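Local coordinates for protein glycoside Hydrolase (Bacteroides plebeius, PDB 5T3B) that probably hydrolyses beta-glycosidic bonds of agarose, a red-algal galactan, at residues K53-A58 with V408-Q413; E104-S107 with S111-V114; C165-E170 with G334-S339; L187-S192 with G238-N243; W435-Y440 with K463-I468. All blocks are in the same frame, centred on the assembly; numbering follows the deposited sequence. Where two conformers were deposited one is given.

Interaction 1 (K53-A58 with V408-Q413); sequences KAFIEA and VVRDQQ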
# COMPACT_ATOMS: atom_id res chain seq x y z
N LYS A 53 1.47 7.15 -25.79
CA LYS A 53 0.54 8.27 -25.76
C LYS A 53 1.26 9.60 -25.74
O LYS A 53 2.45 9.72 -25.38
CB LYS A 53 -0.43 8.12 -24.57
CG LYS A 53 -1.37 6.97 -24.71
CD LYS A 53 -2.37 6.87 -23.61
CE LYS A 53 -3.41 5.81 -23.76
NZ LYS A 53 -4.38 6.21 -24.80
N ALA A 54 0.51 10.67 -25.98
CA ALA A 54 1.03 12.02 -25.86
C ALA A 54 1.28 12.36 -24.40
O ALA A 54 0.52 12.00 -23.50
CB ALA A 54 0.04 13.03 -26.48
N PHE A 55 2.35 13.08 -24.15
CA PHE A 55 2.70 13.59 -22.84
C PHE A 55 2.00 14.92 -22.61
O PHE A 55 1.81 15.72 -23.52
CB PHE A 55 4.21 13.84 -22.74
CG PHE A 55 5.02 12.58 -22.57
CD1 PHE A 55 5.18 11.64 -23.61
CD2 PHE A 55 5.62 12.26 -21.36
CE1 PHE A 55 5.87 10.47 -23.45
CE2 PHE A 55 6.34 11.10 -21.22
CZ PHE A 55 6.45 10.21 -22.24
N ILE A 56 1.56 15.10 -21.36
CA ILE A 56 1.02 16.34 -20.91
C ILE A 56 1.94 17.02 -19.94
O ILE A 56 2.75 16.35 -19.31
CB ILE A 56 -0.35 16.21 -20.27
CG1 ILE A 56 -0.31 15.42 -18.98
CG2 ILE A 56 -1.28 15.50 -21.19
CD1 ILE A 56 -0.91 16.09 -17.80
N GLU A 57 1.74 18.32 -19.72
CA GLU A 57 2.51 19.07 -18.75
C GLU A 57 1.76 19.21 -17.46
O GLU A 57 0.65 19.73 -17.43
CB GLU A 57 2.76 20.48 -19.30
CG GLU A 57 3.67 20.48 -20.53
CD GLU A 57 4.04 21.82 -21.08
OE1 GLU A 57 3.38 22.80 -20.76
OE2 GLU A 57 5.00 21.88 -21.86
N ALA A 58 2.35 18.74 -16.36
CA ALA A 58 1.77 18.71 -15.06
C ALA A 58 2.50 19.60 -14.07
O ALA A 58 3.72 19.45 -13.88
CB ALA A 58 1.73 17.28 -14.51
N VAL A 408 4.19 7.27 -17.23
CA VAL A 408 5.52 7.42 -17.82
C VAL A 408 5.97 8.89 -17.75
O VAL A 408 5.22 9.78 -18.13
CB VAL A 408 5.51 7.00 -19.29
CG1 VAL A 408 6.91 7.14 -19.92
CG2 VAL A 408 5.01 5.57 -19.43
N VAL A 409 7.19 9.10 -17.26
CA VAL A 409 7.83 10.39 -17.22
C VAL A 409 9.09 10.31 -18.08
O VAL A 409 9.45 9.23 -18.56
CB VAL A 409 8.11 10.89 -15.80
CG1 VAL A 409 6.81 11.11 -15.03
CG2 VAL A 409 9.01 9.95 -15.04
N ARG A 410 9.74 11.44 -18.30
CA ARG A 410 10.81 11.41 -19.31
C ARG A 410 12.06 10.64 -18.89
O ARG A 410 12.74 10.04 -19.73
CB ARG A 410 11.20 12.82 -19.72
CG ARG A 410 10.13 13.60 -20.46
CD ARG A 410 9.82 13.01 -21.80
NE ARG A 410 8.92 13.92 -22.54
CZ ARG A 410 8.38 13.60 -23.69
NH1 ARG A 410 8.63 12.44 -24.28
NH2 ARG A 410 7.59 14.49 -24.27
N ASP A 411 12.44 10.73 -17.60
CA ASP A 411 13.74 10.22 -17.16
C ASP A 411 13.73 9.96 -15.68
O ASP A 411 12.72 10.20 -14.99
CB ASP A 411 14.84 11.15 -17.61
CG ASP A 411 14.74 12.50 -17.08
OD1 ASP A 411 14.09 12.72 -16.03
OD2 ASP A 411 15.33 13.44 -17.68
N GLN A 412 14.85 9.44 -15.17
CA GLN A 412 14.91 9.07 -13.76
C GLN A 412 14.78 10.28 -12.83
O GLN A 412 14.16 10.17 -11.79
CB GLN A 412 16.20 8.29 -13.45
CG GLN A 412 16.34 7.01 -14.26
CD GLN A 412 15.16 6.08 -14.10
OE1 GLN A 412 14.51 5.61 -15.09
NE2 GLN A 412 14.87 5.82 -12.90
N GLN A 413 15.36 11.40 -13.23
CA GLN A 413 15.20 12.61 -12.42
C GLN A 413 13.70 12.93 -12.26
O GLN A 413 13.28 13.27 -11.17
CB GLN A 413 15.94 13.81 -13.01
CG GLN A 413 15.68 15.09 -12.28
CD GLN A 413 16.50 16.23 -12.81
OE1 GLN A 413 16.47 16.53 -14.00
NE2 GLN A 413 17.21 16.85 -11.92

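Interaction 2 (E104-S107 with S111-V114); sequences EKNS and SWIV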
# COMPACT_ATOMS: atom_id res chain seq x y z
N GLU A 104 -1.13 4.14 16.73
CA GLU A 104 -1.43 5.21 17.66
C GLU A 104 -2.01 6.47 16.94
O GLU A 104 -1.97 6.60 15.76
CB GLU A 104 -0.13 5.64 18.29
CG GLU A 104 0.09 4.94 19.60
CD GLU A 104 -0.75 5.52 20.71
OE1 GLU A 104 -0.65 4.99 21.78
OE2 GLU A 104 -1.52 6.47 20.50
N LYS A 105 -2.45 7.48 17.72
CA LYS A 105 -2.87 8.80 17.18
C LYS A 105 -2.40 9.86 18.16
O LYS A 105 -2.58 9.71 19.38
CB LYS A 105 -4.41 8.85 16.90
CG LYS A 105 -4.86 10.21 16.38
CD LYS A 105 -6.15 10.36 15.54
CE LYS A 105 -7.49 9.95 16.05
NZ LYS A 105 -8.39 9.91 14.87
N ASN A 106 -1.78 10.90 17.63
CA ASN A 106 -1.24 12.00 18.47
C ASN A 106 -2.32 13.03 18.71
O ASN A 106 -3.46 12.93 18.17
CB ASN A 106 0.11 12.62 17.92
CG ASN A 106 -0.06 13.50 16.73
OD1 ASN A 106 -1.18 13.90 16.39
ND2 ASN A 106 1.13 13.78 15.99
N SER A 107 -1.99 14.04 19.51
CA SER A 107 -3.00 15.00 19.94
C SER A 107 -3.48 15.96 18.91
O SER A 107 -4.52 16.58 19.08
CB SER A 107 -2.48 15.81 21.11
OG SER A 107 -1.29 16.60 20.90
N SER A 111 -2.19 10.04 12.87
CA SER A 111 -1.95 8.65 13.17
C SER A 111 -0.48 8.27 12.92
O SER A 111 0.15 8.77 12.01
CB SER A 111 -2.86 7.75 12.30
OG SER A 111 -4.21 7.88 12.57
N TRP A 112 -0.01 7.29 13.69
CA TRP A 112 1.30 6.71 13.52
C TRP A 112 1.28 5.24 13.70
O TRP A 112 0.61 4.72 14.61
CB TRP A 112 2.26 7.24 14.60
CG TRP A 112 2.60 8.67 14.55
CD1 TRP A 112 2.01 9.63 15.31
CD2 TRP A 112 3.53 9.36 13.70
NE1 TRP A 112 2.51 10.81 15.00
CE2 TRP A 112 3.47 10.70 14.05
CE3 TRP A 112 4.42 8.97 12.72
CZ2 TRP A 112 4.26 11.67 13.45
CZ3 TRP A 112 5.23 9.96 12.15
CH2 TRP A 112 5.12 11.28 12.52
N ILE A 113 2.03 4.52 12.86
CA ILE A 113 2.51 3.22 13.31
C ILE A 113 3.59 3.45 14.38
O ILE A 113 4.43 4.32 14.21
CB ILE A 113 3.09 2.42 12.13
CG1 ILE A 113 2.00 2.13 11.13
CG2 ILE A 113 3.85 1.16 12.62
CD1 ILE A 113 0.99 1.26 11.60
N VAL A 114 3.52 2.65 15.45
CA VAL A 114 4.50 2.72 16.55
C VAL A 114 5.21 1.37 16.56
O VAL A 114 4.58 0.31 16.43
CB VAL A 114 3.73 3.00 17.88
CG1 VAL A 114 4.51 2.71 19.13
CG2 VAL A 114 3.22 4.47 17.75
O HOH W 1 -4.59 6.15 14.35

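Interaction 3 (C165-E170 with G334-S339); sequences CAFGKE and GSRLHS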
# COMPACT_ATOMS: atom_id res chain seq x y z
N CYS A 165 7.13 -4.87 1.64
CA CYS A 165 5.69 -5.06 1.77
C CYS A 165 5.14 -5.67 0.52
O CYS A 165 5.09 -4.99 -0.51
CB CYS A 165 4.99 -3.75 2.10
SG CYS A 165 5.60 -2.83 3.54
N ALA A 166 4.66 -6.90 0.65
CA ALA A 166 3.93 -7.67 -0.33
C ALA A 166 4.75 -8.32 -1.40
O ALA A 166 5.80 -7.81 -1.82
CB ALA A 166 2.77 -6.89 -0.93
N PHE A 167 4.24 -9.42 -1.89
CA PHE A 167 4.75 -10.04 -3.10
C PHE A 167 6.15 -10.61 -3.02
O PHE A 167 6.79 -10.80 -4.03
CB PHE A 167 4.57 -9.17 -4.32
CG PHE A 167 3.27 -8.41 -4.40
CD1 PHE A 167 2.07 -9.05 -4.21
CD2 PHE A 167 3.26 -7.07 -4.66
CE1 PHE A 167 0.87 -8.35 -4.30
CE2 PHE A 167 2.09 -6.36 -4.73
CZ PHE A 167 0.91 -6.99 -4.58
N GLY A 168 6.62 -10.90 -1.84
CA GLY A 168 7.88 -11.59 -1.68
C GLY A 168 7.89 -13.01 -2.14
O GLY A 168 8.97 -13.57 -2.41
N LYS A 169 6.72 -13.63 -2.17
CA LYS A 169 6.55 -15.08 -2.40
C LYS A 169 7.23 -15.87 -1.28
O LYS A 169 7.82 -15.31 -0.36
CB LYS A 169 7.04 -15.57 -3.78
CG LYS A 169 6.70 -14.71 -4.95
CD LYS A 169 5.20 -14.57 -5.10
CE LYS A 169 4.48 -15.88 -5.32
NZ LYS A 169 3.08 -15.59 -5.78
N GLU A 170 7.22 -17.18 -1.41
CA GLU A 170 7.76 -18.01 -0.35
C GLU A 170 9.24 -17.73 -0.11
O GLU A 170 9.67 -17.55 1.05
CB GLU A 170 7.56 -19.53 -0.65
CG GLU A 170 8.18 -20.57 0.31
CD GLU A 170 8.20 -22.03 -0.23
OE1 GLU A 170 8.49 -22.93 0.57
OE2 GLU A 170 7.92 -22.32 -1.43
N GLY A 334 -5.22 -4.92 5.73
CA GLY A 334 -6.24 -4.82 4.69
C GLY A 334 -5.97 -5.60 3.43
O GLY A 334 -5.24 -6.58 3.40
N SER A 335 -6.66 -5.17 2.37
CA SER A 335 -6.74 -5.90 1.09
C SER A 335 -6.27 -5.09 -0.12
O SER A 335 -6.43 -5.59 -1.23
CB SER A 335 -8.18 -6.34 0.81
OG SER A 335 -9.04 -5.25 0.53
N ARG A 336 -5.64 -3.94 0.09
CA ARG A 336 -4.98 -3.22 -1.01
C ARG A 336 -6.04 -2.78 -2.04
O ARG A 336 -6.12 -3.28 -3.14
CB ARG A 336 -3.84 -4.04 -1.58
CG ARG A 336 -2.92 -4.60 -0.52
CD ARG A 336 -2.00 -5.69 -1.01
NE ARG A 336 -1.09 -5.19 -2.02
CZ ARG A 336 0.02 -4.54 -1.73
NH1 ARG A 336 0.77 -4.03 -2.70
NH2 ARG A 336 0.47 -4.46 -0.49
N LEU A 337 -6.88 -1.85 -1.57
CA LEU A 337 -7.99 -1.35 -2.37
C LEU A 337 -7.44 -0.56 -3.51
O LEU A 337 -6.38 0.04 -3.44
CB LEU A 337 -8.90 -0.45 -1.49
CG LEU A 337 -9.65 -1.22 -0.37
CD1 LEU A 337 -10.13 -0.25 0.67
CD2 LEU A 337 -10.81 -2.01 -0.95
N HIS A 338 -8.22 -0.49 -4.61
CA HIS A 338 -7.75 0.13 -5.81
C HIS A 338 -8.93 0.68 -6.58
O HIS A 338 -10.07 0.66 -6.09
CB HIS A 338 -6.90 -0.83 -6.66
CG HIS A 338 -7.71 -1.83 -7.38
ND1 HIS A 338 -8.72 -2.54 -6.79
CD2 HIS A 338 -7.65 -2.24 -8.67
CE1 HIS A 338 -9.28 -3.32 -7.69
NE2 HIS A 338 -8.65 -3.16 -8.85
N SER A 339 -8.68 1.18 -7.80
CA SER A 339 -9.75 1.38 -8.80
C SER A 339 -10.91 2.17 -8.20
O SER A 339 -10.73 3.18 -7.49
CB SER A 339 -10.13 -0.03 -9.42
OG SER A 339 -11.18 0.03 -10.37
O HOH W 2 2.93 -3.11 -0.84

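Interaction 4 (L187-S192 with G238-N243); sequences LTQAPS and GMFRNN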
# COMPACT_ATOMS: atom_id res chain seq x y z
N LEU A 187 14.90 -5.80 8.52
CA LEU A 187 14.18 -5.29 7.38
C LEU A 187 12.73 -5.76 7.60
O LEU A 187 12.41 -6.93 7.41
CB LEU A 187 14.78 -5.90 6.11
CG LEU A 187 14.16 -5.43 4.81
CD1 LEU A 187 14.13 -3.94 4.72
CD2 LEU A 187 14.89 -6.04 3.63
N THR A 188 11.91 -4.85 8.14
CA THR A 188 10.61 -5.30 8.60
C THR A 188 9.75 -5.73 7.39
O THR A 188 9.86 -5.15 6.32
CB THR A 188 9.93 -4.28 9.48
OG1 THR A 188 9.89 -3.01 8.88
CG2 THR A 188 10.67 -4.14 10.77
N GLN A 189 8.92 -6.74 7.62
CA GLN A 189 8.18 -7.33 6.49
C GLN A 189 6.69 -7.29 6.70
O GLN A 189 6.20 -7.44 7.83
CB GLN A 189 8.70 -8.70 6.10
CG GLN A 189 8.50 -9.72 7.12
CD GLN A 189 9.03 -11.15 6.78
OE1 GLN A 189 9.25 -11.58 5.58
NE2 GLN A 189 9.20 -11.87 7.77
N ALA A 190 5.98 -7.17 5.60
CA ALA A 190 4.53 -7.24 5.60
C ALA A 190 4.08 -8.19 4.48
O ALA A 190 4.01 -7.77 3.30
CB ALA A 190 3.89 -5.90 5.41
N PRO A 191 3.92 -9.48 4.77
CA PRO A 191 3.56 -10.45 3.74
C PRO A 191 2.19 -10.25 3.22
O PRO A 191 1.29 -9.74 3.91
CB PRO A 191 3.67 -11.81 4.42
CG PRO A 191 3.36 -11.45 5.85
CD PRO A 191 4.06 -10.13 6.09
N SER A 192 1.98 -10.66 1.98
CA SER A 192 0.67 -10.68 1.32
C SER A 192 0.19 -12.10 1.14
O SER A 192 1.01 -13.04 0.97
CB SER A 192 0.74 -9.90 0.01
OG SER A 192 1.74 -10.48 -0.85
N GLY A 238 2.84 -19.37 10.33
CA GLY A 238 3.79 -19.87 11.31
C GLY A 238 5.01 -19.02 11.52
O GLY A 238 5.39 -18.76 12.64
N MET A 239 5.57 -18.51 10.43
CA MET A 239 6.77 -17.68 10.61
C MET A 239 6.49 -16.21 10.97
O MET A 239 7.39 -15.45 11.30
CB MET A 239 7.67 -17.75 9.38
CG MET A 239 7.13 -17.06 8.18
SD MET A 239 8.37 -17.01 6.78
CE MET A 239 8.71 -18.63 6.56
N PHE A 240 5.22 -15.84 10.91
CA PHE A 240 4.83 -14.46 11.09
C PHE A 240 4.24 -14.16 12.46
O PHE A 240 4.38 -13.05 13.00
CB PHE A 240 3.88 -14.00 10.02
CG PHE A 240 4.40 -14.19 8.62
CD1 PHE A 240 5.59 -13.55 8.21
CD2 PHE A 240 3.81 -15.04 7.72
CE1 PHE A 240 6.09 -13.74 6.92
CE2 PHE A 240 4.31 -15.20 6.43
CZ PHE A 240 5.45 -14.55 6.04
N ARG A 241 3.55 -15.14 13.03
CA ARG A 241 2.88 -14.87 14.29
C ARG A 241 3.91 -14.65 15.41
O ARG A 241 4.94 -15.33 15.45
CB ARG A 241 1.92 -16.01 14.64
CG ARG A 241 2.58 -17.33 14.93
CD ARG A 241 1.46 -18.21 15.49
NE ARG A 241 0.40 -18.54 14.55
CZ ARG A 241 0.48 -19.56 13.73
NH1 ARG A 241 1.52 -20.43 13.81
NH2 ARG A 241 -0.49 -19.72 12.83
N ASN A 242 3.61 -13.72 16.30
CA ASN A 242 4.46 -13.42 17.45
C ASN A 242 5.88 -13.05 17.09
O ASN A 242 6.82 -13.27 17.83
CB ASN A 242 4.44 -14.59 18.44
CG ASN A 242 3.04 -14.87 18.93
OD1 ASN A 242 2.48 -16.00 18.78
ND2 ASN A 242 2.45 -13.88 19.44
N ASN A 243 6.04 -12.46 15.92
CA ASN A 243 7.33 -12.11 15.38
C ASN A 243 7.41 -10.59 15.35
O ASN A 243 6.69 -9.95 14.53
CB ASN A 243 7.49 -12.74 14.02
CG ASN A 243 8.87 -12.52 13.44
OD1 ASN A 243 9.53 -11.49 13.72
ND2 ASN A 243 9.32 -13.47 12.66

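Interaction 5 (W435-Y440 with K463-I468); sequences WVFFKY and KYMSDI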
# COMPACT_ATOMS: atom_id res chain seq x y z
N TRP A 435 3.83 4.80 3.15
CA TRP A 435 3.70 4.33 1.76
C TRP A 435 4.73 3.27 1.45
O TRP A 435 5.73 3.07 2.17
CB TRP A 435 3.84 5.50 0.76
CG TRP A 435 5.18 6.19 0.84
CD1 TRP A 435 6.39 5.71 0.39
CD2 TRP A 435 5.45 7.47 1.43
NE1 TRP A 435 7.37 6.61 0.69
CE2 TRP A 435 6.84 7.72 1.28
CE3 TRP A 435 4.65 8.48 1.97
CZ2 TRP A 435 7.44 8.89 1.73
CZ3 TRP A 435 5.25 9.64 2.39
CH2 TRP A 435 6.63 9.85 2.27
N VAL A 436 4.47 2.65 0.29
CA VAL A 436 5.32 1.63 -0.28
C VAL A 436 5.48 1.90 -1.74
O VAL A 436 4.49 1.96 -2.47
CB VAL A 436 4.73 0.21 -0.05
CG1 VAL A 436 5.65 -0.87 -0.61
CG2 VAL A 436 4.39 -0.03 1.39
N PHE A 437 6.73 2.05 -2.16
CA PHE A 437 7.03 2.22 -3.58
C PHE A 437 6.97 0.87 -4.27
O PHE A 437 7.50 -0.12 -3.79
CB PHE A 437 8.42 2.81 -3.74
CG PHE A 437 8.77 3.14 -5.20
CD1 PHE A 437 9.49 2.24 -5.97
CD2 PHE A 437 8.37 4.33 -5.78
CE1 PHE A 437 9.82 2.54 -7.28
CE2 PHE A 437 8.69 4.65 -7.09
CZ PHE A 437 9.37 3.73 -7.84
N PHE A 438 6.24 0.81 -5.40
CA PHE A 438 6.12 -0.37 -6.19
C PHE A 438 6.99 -0.20 -7.41
O PHE A 438 6.66 0.61 -8.27
CB PHE A 438 4.65 -0.61 -6.58
CG PHE A 438 4.39 -1.86 -7.35
CD1 PHE A 438 4.08 -3.03 -6.70
CD2 PHE A 438 4.51 -1.92 -8.72
CE1 PHE A 438 3.89 -4.23 -7.37
CE2 PHE A 438 4.28 -3.09 -9.41
CZ PHE A 438 3.97 -4.23 -8.74
N LYS A 439 8.17 -0.85 -7.49
CA LYS A 439 8.63 -1.99 -6.70
C LYS A 439 10.13 -2.05 -6.71
O LYS A 439 10.81 -1.18 -7.24
CB LYS A 439 7.97 -3.29 -7.18
CG LYS A 439 8.31 -3.66 -8.61
CD LYS A 439 7.64 -5.00 -9.01
CE LYS A 439 7.66 -5.30 -10.48
NZ LYS A 439 8.95 -5.89 -10.92
N TYR A 440 10.64 -3.12 -6.08
CA TYR A 440 12.09 -3.30 -5.94
C TYR A 440 12.83 -3.28 -7.29
O TYR A 440 13.70 -2.44 -7.47
CB TYR A 440 12.29 -4.62 -5.18
CG TYR A 440 13.71 -5.09 -5.00
CD1 TYR A 440 14.72 -4.25 -4.52
CD2 TYR A 440 14.04 -6.40 -5.30
CE1 TYR A 440 16.00 -4.70 -4.38
CE2 TYR A 440 15.35 -6.88 -5.13
CZ TYR A 440 16.31 -6.00 -4.68
OH TYR A 440 17.61 -6.47 -4.56
N LYS A 463 18.25 9.43 -5.12
CA LYS A 463 18.63 10.71 -4.53
C LYS A 463 17.40 11.46 -4.09
O LYS A 463 17.31 11.95 -2.94
CB LYS A 463 19.42 11.51 -5.55
CG LYS A 463 19.88 12.94 -5.09
CD LYS A 463 18.78 13.98 -5.34
CE LYS A 463 19.23 15.42 -5.18
NZ LYS A 463 19.64 15.68 -3.80
N TYR A 464 16.43 11.60 -5.00
CA TYR A 464 15.21 12.35 -4.65
C TYR A 464 14.36 11.61 -3.60
O TYR A 464 13.70 12.27 -2.76
CB TYR A 464 14.37 12.67 -5.90
CG TYR A 464 15.11 13.67 -6.78
CD1 TYR A 464 15.26 14.98 -6.42
CD2 TYR A 464 15.77 13.27 -7.92
CE1 TYR A 464 15.98 15.86 -7.17
CE2 TYR A 464 16.54 14.10 -8.66
CZ TYR A 464 16.62 15.42 -8.30
OH TYR A 464 17.35 16.32 -9.09
N MET A 465 14.34 10.27 -3.68
CA MET A 465 13.65 9.50 -2.65
C MET A 465 14.24 9.75 -1.28
O MET A 465 13.52 9.95 -0.30
CB MET A 465 13.72 7.99 -2.92
CG MET A 465 12.95 7.57 -4.14
SD MET A 465 13.34 5.80 -4.44
CE MET A 465 11.83 5.19 -5.12
N SER A 466 15.59 9.77 -1.21
CA SER A 466 16.31 9.94 0.07
C SER A 466 15.94 11.27 0.67
O SER A 466 15.73 11.39 1.89
CB SER A 466 17.83 9.90 -0.18
OG SER A 466 18.28 8.65 -0.64
N ASP A 467 15.91 12.35 -0.15
CA ASP A 467 15.67 13.66 0.38
C ASP A 467 14.30 13.74 1.10
O ASP A 467 14.17 14.36 2.16
CB ASP A 467 15.76 14.72 -0.73
CG ASP A 467 17.18 14.91 -1.23
OD1 ASP A 467 18.17 14.65 -0.47
OD2 ASP A 467 17.25 15.38 -2.38
N ILE A 468 13.29 13.07 0.53
CA ILE A 468 12.01 12.94 1.23
C ILE A 468 12.10 12.02 2.46
O ILE A 468 11.72 12.37 3.57
CB ILE A 468 10.88 12.46 0.29
CG1 ILE A 468 10.60 13.48 -0.80
CG2 ILE A 468 9.64 11.99 1.07
CD1 ILE A 468 9.75 14.62 -0.31

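Interaction 1 (K53-A58 with V408-Q413)
The phenyl ring of Phe-55 lies flat beneath the guanidinium of Arg-410, forming a cation-pi stack where strands 56-60 and 407-409 both pair with strand 39-48, at the edge of the barrel. The two planes are only 11° apart, and Arg-410 CZ sits 3.7 Å from the centroid of the Phe-55 ring, almost straight above it. Within the stack, NH1 hangs over the rim at 3.5 Å from Phe-55 CE1, while NH2 lies over the root of the ring, 3.6 Å from CG. Arg-410 reaches this place by a bend about its CB-CG bond (chi2 -66°), which swings the end of the chain back toward Phe-55. Charged partners then fix how the guanidinium is turned: NE forms a salt bridge with Glu-46, and NH1 another with Glu-395. Both carboxylates probably offset the charge that the ring faces, and Phe-55 itself also packs on these two residues. Glu-46 belongs to strand 39-48, and the stack joins the chain at the start of 56-60 to the end of 407-409. Just past it, Asp-411 takes the N-cap position of helix 412-427. The far rim of the phenyl ring rests on Val-408, whose carbonyl O lies 3.5 Å from Phe-55 CE2 and whose CG1 methyl is 3.9 Å from CZ.

Interaction 2 (E104-S107 with S111-V114)
This contact is an antiparallel beta hairpin, strands 102-105 and 111-114, leading into barrel strand 120-126. Its residues Ser-111 and Ile-113 pack on Val-433 near the start of strand 432-437, which places the hairpin at the N-terminal end of the barrel. Glu-104 and Trp-112 form the hydrogen-bonded pair: Glu-104 N gives a nearly straight bond of 2.8 Å to Trp-112 O, and Trp-112 N returns one of 2.9 Å to Glu-104 O. Lys-105 faces Ser-111 as the non-hydrogen-bonded pair. Glu-104 O also accepts a hydrogen bond from a water that links it to Ser-111 OG. On the face carrying Glu-104, its CB lies 3.6 Å from Val-114 CG2, and the bent chain (chi2 -76°) curls the carboxylate back, so that OE2 takes the Lys-105 N-H with its anti lone pair while OE1 pairs with Arg-102. Alanine at Glu-104 would probably strip Arg-102 of this salt-bridge mate and uncover part of the Val-114 methyl. At the turn, Asn-106 OD1 accepts the N-H of Arg-110, and the amide stands steeply to the indole at its edge, Asn-106 ND2 lying 3.4 Å from Trp-112 NE1 without a hydrogen bond, both being donors.

Interaction 3 (C165-E170 with G334-S339)
Arg-336 drives its guanidinium into a corner made by the Ala-166 methyl and the Phe-167 ring. The methyl lies over one guanidinium face, off toward the rim, with Ala-166 CB 3.4 Å from Arg-336 NH2. Phe-167 arrives from the opposite direction and stands steeply, its ring plane 76° from the guanidinium plane, so the two do not stack; its CE2 lies 3.4 Å from Arg-336 NH1. The Arg-336 chain is extended as far as CD and then kinks (chi3 63°), which turns the head between its partners. Phe-167 is folded back as well: its ring covers Ala-166 CB, which sits 3.7 Å above the ring plane near the centre, and both residues have positive phi. A water in the guanidinium plane donates to Cys-165 O and accepts from Arg-336 NH2 at 2.8 Å. Beyond this corner NE binds Asn-253 OD1 and NH1 pairs with Glu-389, so each nitrogen of the buried head has a partner. Leucine in its place would probably leave Asn-253 and Glu-389 without these donors and set the water free to shift. The corner sits at the C-terminal end of strand 163-165, beside the probable catalytic centre of a clan GH-A (beta/alpha)8 barrel, where the chain heads for helix 169-182; Arg-336 comes from the loop before helix 345-354 and packs on strands 358-361 and 385-394, the latter bearing Glu-389.

Interaction 4 (L187-S192 with G238-N243)
Phe-240 has its CG set opposite the carbonyl carbon (chi1 -55°), which lays the ring against Pro-191, while Gln-189, its CG lodged between the backbone N and the carbonyl carbon (chi1 66°), extends straight toward the rim of the same ring. The proline supplies a CH-pi contact: Pro-191 CG stands 3.6 Å from the centroid of the Phe-240 ring, only 8° off its normal, and CB of the same proline lies 3.6 Å from Phe-240 CZ. Met-239 completes a sandwich from within the loop, its CG 3.5 Å above the opposite ring face. Gln-189 meets the edge instead, with its CD 3.9 Å from Phe-240 CE1 and its amide plane steeply inclined to the ring. With both faces and part of the edge occupied, the phenyl has little room to move. The loop is shaped by a type II turn from Phe-240 to Asn-243, whose backbone bond is weak. A side-chain bond adds to it: Asn-243 ND2 donates to Met-239 O at 3.1 Å, and that oxygen also accepts from Asn-177 on helix 169-182, against which Phe-240 packs. Just beyond the turn, Asp-245 and Leu-247 share backbone bonds with Gln-189. A glutamine on barrel strand 188-190 and the proline just after it thus pack against the loop that leads to what is probably the next strand, as expected in the (beta/alpha)8 barrel of clan GH-A hydrolases.

Interaction 5 (W435-Y440 with K463-I468)
A Met-aromatic contact ties barrel strand 432-437 to helix 459-469, which lies outside it. Met-465 points its methyl at the Phe-437 ring: CE stands 3.5 Å from the centroid, 8° off the ring normal, and roughly equally near all six carbons. The sulfur follows on almost the same line, SD being 5.3 Å from the Phe-437 centroid, so the methyl at the end of the chain, and not the more distant sulfur, makes the close CH-pi approach. The Phe-437 ring is brought round to the helix by a first torsion that sets CG opposite the backbone N (chi1 -175°), and the Met-465 chain comes in at about a right angle to it. One helical turn on, Ile-468 presses its CG2 methyl against the benzo part of Trp-435, 3.9 Å from CZ2 and equally from CH2. The indole is fixed at its other end by a hydrogen bond from NE1 to Tyr-419 OH on helix 412-427, which Met-465 and Ile-468 also touch. The far side of the helix carries a salt bridge of 2.8 Å from Lys-463 NZ to the syn lone pair of Asp-467 OD2. The peptide between Phe-438 and Lys-439 is cis; a non-proline cis peptide near the end of the last barrel strand is a familiar feature of clan GH-A (beta/alpha)8 barrels, where it adjoins the substrate site.

In the fold
Interaction 3 touches both interaction 4 and interaction 5, which stay about 7 Å apart at their nearest atoms. The first pair is joined by a 2.9 Å bond from Ala-166 N to Ala-190 O and another from Phe-167 N to Ser-192 OG. Phe-167 CE2 also packs 3.8 Å from Phe-438 CE1 of interaction 5. Interaction 3 probably marks the active site: clan GH-A enzymes carry a consecutive Asn-Glu pair, here probably Asn-253 and Glu-254, and a second glutamate, probably Glu-389. Interaction 1 is peripheral, its centre 27 Å from that of interaction 3, yet Gln-413 NE2 lies 2.9 Å from Tyr-464 OH of interaction 5. Interaction 2 touches none, coming within about 8 Å (nearest atoms) of interaction 4.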